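Local atomic coordinates of hemerythrin-like domain-containing protein (Streptococcus mutans, PDB entry 2QKP), a protein that is of unknown function but carries a C-terminal PAS domain, the part present here, which may act as a sensory or ligand-binding module. Residues A[109-114]-A[124-129]. Sequence-based numbering, arbitrary orientation.
Sequences TYAAVR and LEYVQD
The last two strands of the PAS domain, 104-114 and 120-129, form an antiparallel hairpin, and here Thr109, Tyr110 and Ala111 pair with Tyr126, Glu125 and Leu124. Two hydrogen-bonded pairs bracket a non-hydrogen-bonded one. Thr109 and Tyr126 exchange two backbone bonds, Thr109 N to Tyr126 O and Tyr126 N to Thr109 O, both 2.9 Å. Ala111 and Leu124 do the same. Between them, Glu125 CA directs its hydrogen at Thr109 O, at 3.2 Å.

On one face, Tyr126 CG sits between its own backbone N and carbonyl carbon (chi1 50°), and the ring lies beside Thr109. Thr109 CB makes a CH-pi contact over the ring face, 3.7 Å from the centroid and offset toward the rim. Its CG2 touches Tyr126 OH at 3.4 Å. Ala111 CB approaches the same ring obliquely near CE2. One water accepts from Thr109 OG1 and donates to Tyr126 O, tying the hydroxyl to the partner strand. Farther along, Val113 CG2 meets Leu124 CB at 3.5 Å. Leu124 and Tyr126 also pack on the second subunit, which covers part of this face.

On the other face, Tyr110 and Glu125 run side by side. Glu125 CG is anti to its backbone N (chi1 179°) and lies over the Tyr110 ring, 4.2 Å from the centroid. The carboxylate plane is turned 33° from the ring. A water donates to Glu125 OE2 at 2.7 Å and makes a short contact with Tyr110 OH, bridging the two ends. Helix 72-86 packs against Tyr110 through Val81 and Leu85.

Strand 31-36 lies beside 120-129 and strand 92-99 beside 104-114, so the hairpin sits within the five-stranded antiparallel sheet, order 2-1-5-4-3, characteristic of the PAS fold.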
ATOM      1  N   THR A 109     -11.564  -1.366   2.124  1.00 14.46           N
ATOM      2  CA  THR A 109     -11.834  -0.849   0.783  1.00 14.19           C
ATOM      3  C   THR A 109     -11.709  -1.952  -0.247  1.00 14.56           C
ATOM      4  O   THR A 109     -10.745  -2.714  -0.230  1.00 13.10           O
ATOM      5  CB  THR A 109     -10.820   0.239   0.392  1.00 14.66           C
ATOM      6  OG1 THR A 109     -10.855   1.294   1.347  1.00 15.00           O
ATOM      7  CG2 THR A 109     -11.106   0.777  -1.012  1.00 15.82           C
ATOM      8  N   TYR A 110     -12.693  -2.026  -1.143  1.00 13.82           N
ATOM      9  CA  TYR A 110     -12.601  -2.835  -2.354  1.00 14.92           C
ATOM     10  C   TYR A 110     -12.471  -1.882  -3.506  1.00 14.63           C
ATOM     11  O   TYR A 110     -13.340  -0.998  -3.684  1.00 14.96           O
ATOM     12  CB  TYR A 110     -13.896  -3.615  -2.571  1.00 16.19           C
ATOM     13  CG  TYR A 110     -14.153  -4.684  -1.561  1.00 18.56           C
ATOM     14  CD1 TYR A 110     -13.721  -5.990  -1.805  1.00 22.09           C
ATOM     15  CD2 TYR A 110     -14.850  -4.412  -0.392  1.00 19.84           C
ATOM     16  CE1 TYR A 110     -13.959  -7.023  -0.883  1.00 24.54           C
ATOM     17  CE2 TYR A 110     -15.100  -5.455   0.561  1.00 23.14           C
ATOM     18  CZ  TYR A 110     -14.641  -6.748   0.288  1.00 22.99           C
ATOM     19  OH  TYR A 110     -14.864  -7.829   1.147  1.00 25.74           O
ATOM     20  N   ALA A 111     -11.406  -2.033  -4.297  1.00 12.91           N
ATOM     21  CA  ALA A 111     -11.124  -1.110  -5.368  1.00 13.28           C
ATOM     22  C   ALA A 111     -10.991  -1.797  -6.705  1.00 13.75           C
ATOM     23  O   ALA A 111     -10.427  -2.876  -6.774  1.00 13.07           O
ATOM     24  CB  ALA A 111      -9.827  -0.327  -5.041  1.00 13.64           C
ATOM     25  N   ALA A 112     -11.482  -1.163  -7.775  1.00 13.27           N
ATOM     26  CA  ALA A 112     -11.286  -1.687  -9.130  1.00 14.01           C
ATOM     27  C   ALA A 112      -9.855  -1.401  -9.519  1.00 14.06           C
ATOM     28  O   ALA A 112      -9.370  -0.264  -9.324  1.00 14.97           O
ATOM     29  CB  ALA A 112     -12.230  -0.972 -10.138  1.00 13.78           C
ATOM     30  N   VAL A 113      -9.160  -2.426 -10.000  1.00 13.14           N
ATOM     31  CA  VAL A 113      -7.799  -2.205 -10.531  1.00 13.82           C
ATOM     32  C   VAL A 113      -7.944  -2.068 -12.049  1.00 14.32           C
ATOM     33  O   VAL A 113      -8.418  -2.996 -12.717  1.00 15.26           O
ATOM     34  CB  VAL A 113      -6.853  -3.376 -10.177  1.00 13.40           C
ATOM     35  CG1 VAL A 113      -5.459  -3.132 -10.721  1.00 14.49           C
ATOM     36  CG2 VAL A 113      -6.791  -3.568  -8.682  1.00 13.26           C
ATOM     37  N   ARG A 114      -7.583  -0.903 -12.575  1.00 14.40           N
ATOM     38  CA  ARG A 114      -7.690  -0.622 -14.025  1.00 15.70           C
ATOM     39  C   ARG A 114      -6.364  -0.138 -14.558  1.00 17.04           C
ATOM     40  O   ARG A 114      -5.641   0.570 -13.870  1.00 17.45           O
ATOM     41  CB  ARG A 114      -8.779   0.438 -14.278  1.00 15.22           C
ATOM     42  CG  ARG A 114     -10.174  -0.124 -13.904  1.00 15.11           C
ATOM     43  CD  ARG A 114     -11.323   0.871 -14.231  1.00 15.30           C
ATOM     44  NE  ARG A 114     -12.597   0.242 -13.905  1.00 16.81           N
ATOM     45  CZ  ARG A 114     -13.211  -0.654 -14.677  1.00 16.52           C
ATOM     46  NH1 ARG A 114     -12.687  -1.041 -15.849  1.00 17.33           N
ATOM     47  NH2 ARG A 114     -14.362  -1.174 -14.276  1.00 15.81           N
ATOM     48  N   LEU A 124      -8.859  -5.115  -5.922  1.00 13.94           N
ATOM     49  CA  LEU A 124      -7.873  -4.971  -4.845  1.00 14.57           C
ATOM     50  C   LEU A 124      -8.636  -4.700  -3.550  1.00 14.90           C
ATOM     51  O   LEU A 124      -9.388  -3.724  -3.490  1.00 15.26           O
ATOM     52  CB  LEU A 124      -6.934  -3.796  -5.185  1.00 14.79           C
ATOM     53  CG  LEU A 124      -6.015  -3.255  -4.089  1.00 15.76           C
ATOM     54  CD1 LEU A 124      -5.060  -4.353  -3.638  1.00 17.67           C
ATOM     55  CD2 LEU A 124      -5.265  -2.055  -4.591  1.00 14.94           C
ATOM     56  N   GLU A 125      -8.448  -5.538  -2.525  1.00 14.12           N
ATOM     57  CA  GLU A 125      -9.040  -5.282  -1.209  1.00 16.13           C
ATOM     58  C   GLU A 125      -7.930  -4.911  -0.233  1.00 16.09           C
ATOM     59  O   GLU A 125      -6.891  -5.584  -0.190  1.00 15.27           O
ATOM     60  CB  GLU A 125      -9.801  -6.516  -0.703  1.00 16.34           C
ATOM     61  CG  GLU A 125     -10.434  -6.316   0.691  1.00 19.23           C
ATOM     62  CD  GLU A 125     -11.225  -7.521   1.191  1.00 21.90           C
ATOM     63  OE1 GLU A 125     -11.301  -8.548   0.474  1.00 27.83           O
ATOM     64  OE2 GLU A 125     -11.781  -7.415   2.300  1.00 28.62           O
ATOM     65  N   TYR A 126      -8.118  -3.823   0.507  1.00 16.02           N
ATOM     66  CA  TYR A 126      -7.157  -3.467   1.538  1.00 15.06           C
ATOM     67  C   TYR A 126      -7.869  -3.035   2.812  1.00 16.25           C
ATOM     68  O   TYR A 126      -8.914  -2.315   2.786  1.00 14.91           O
ATOM     69  CB  TYR A 126      -6.135  -2.427   1.039  1.00 16.15           C
ATOM     70  CG  TYR A 126      -6.680  -1.182   0.356  1.00 14.24           C
ATOM     71  CD1 TYR A 126      -6.876  -0.003   1.084  1.00 16.03           C
ATOM     72  CD2 TYR A 126      -6.964  -1.169  -1.015  1.00 15.08           C
ATOM     73  CE1 TYR A 126      -7.331   1.145   0.466  1.00 17.65           C
ATOM     74  CE2 TYR A 126      -7.424  -0.025  -1.650  1.00 16.49           C
ATOM     75  CZ  TYR A 126      -7.596   1.133  -0.888  1.00 18.19           C
ATOM     76  OH  TYR A 126      -8.073   2.275  -1.481  1.00 18.04           O
ATOM     77  N   VAL A 127      -7.333  -3.531   3.919  1.00 15.97           N
ATOM     78  CA  VAL A 127      -7.953  -3.366   5.219  1.00 15.89           C
ATOM     79  C   VAL A 127      -6.971  -2.607   6.117  1.00 15.38           C
ATOM     80  O   VAL A 127      -5.792  -2.969   6.204  1.00 15.10           O
ATOM     81  CB  VAL A 127      -8.270  -4.743   5.857  1.00 16.78           C
ATOM     82  CG1 VAL A 127      -8.891  -4.556   7.182  1.00 18.34           C
ATOM     83  CG2 VAL A 127      -9.167  -5.616   4.942  1.00 17.31           C
ATOM     84  N   GLN A 128      -7.477  -1.585   6.807  1.00 15.36           N
ATOM     85  CA  GLN A 128      -6.619  -0.780   7.679  1.00 16.17           C
ATOM     86  C   GLN A 128      -7.242  -0.611   9.057  1.00 16.58           C
ATOM     87  O   GLN A 128      -8.458  -0.510   9.196  1.00 17.03           O
ATOM     88  CB  GLN A 128      -6.408   0.591   7.069  1.00 14.47           C
ATOM     89  CG  GLN A 128      -5.267   1.436   7.750  1.00 15.56           C
ATOM     90  CD  GLN A 128      -5.000   2.719   6.981  1.00 15.87           C
ATOM     91  OE1 GLN A 128      -5.746   3.071   6.054  1.00 17.34           O
ATOM     92  NE2 GLN A 128      -3.950   3.428   7.360  1.00 18.50           N
ATOM     93  N   ASP A 129      -6.395  -0.558  10.080  1.00 17.82           N
ATOM     94  CA  ASP A 129      -6.892  -0.174  11.391  1.00 18.60           C
ATOM     95  C   ASP A 129      -6.783   1.359  11.484  1.00 18.47           C
ATOM     96  O   ASP A 129      -5.695   1.955  11.354  1.00 18.43           O
ATOM     97  CB  ASP A 129      -6.105  -0.879  12.498  1.00 19.35           C
ATOM     98  CG  ASP A 129      -6.445  -0.353  13.885  1.00 21.78           C
ATOM     99  OD1 ASP A 129      -7.610   0.061  14.121  1.00 24.05           O
ATOM    100  OD2 ASP A 129      -5.509  -0.337  14.730  1.00 24.51           O
TER
HETATM  101  O   HOH W   1      -9.105   0.360   3.526  1.00 17.10           O
HETATM  102  O   HOH W   2      -9.468   4.118   0.204  1.00 28.59           O
HETATM  103  O   HOH W   3     -13.496  -9.485   2.417  1.00 45.24           O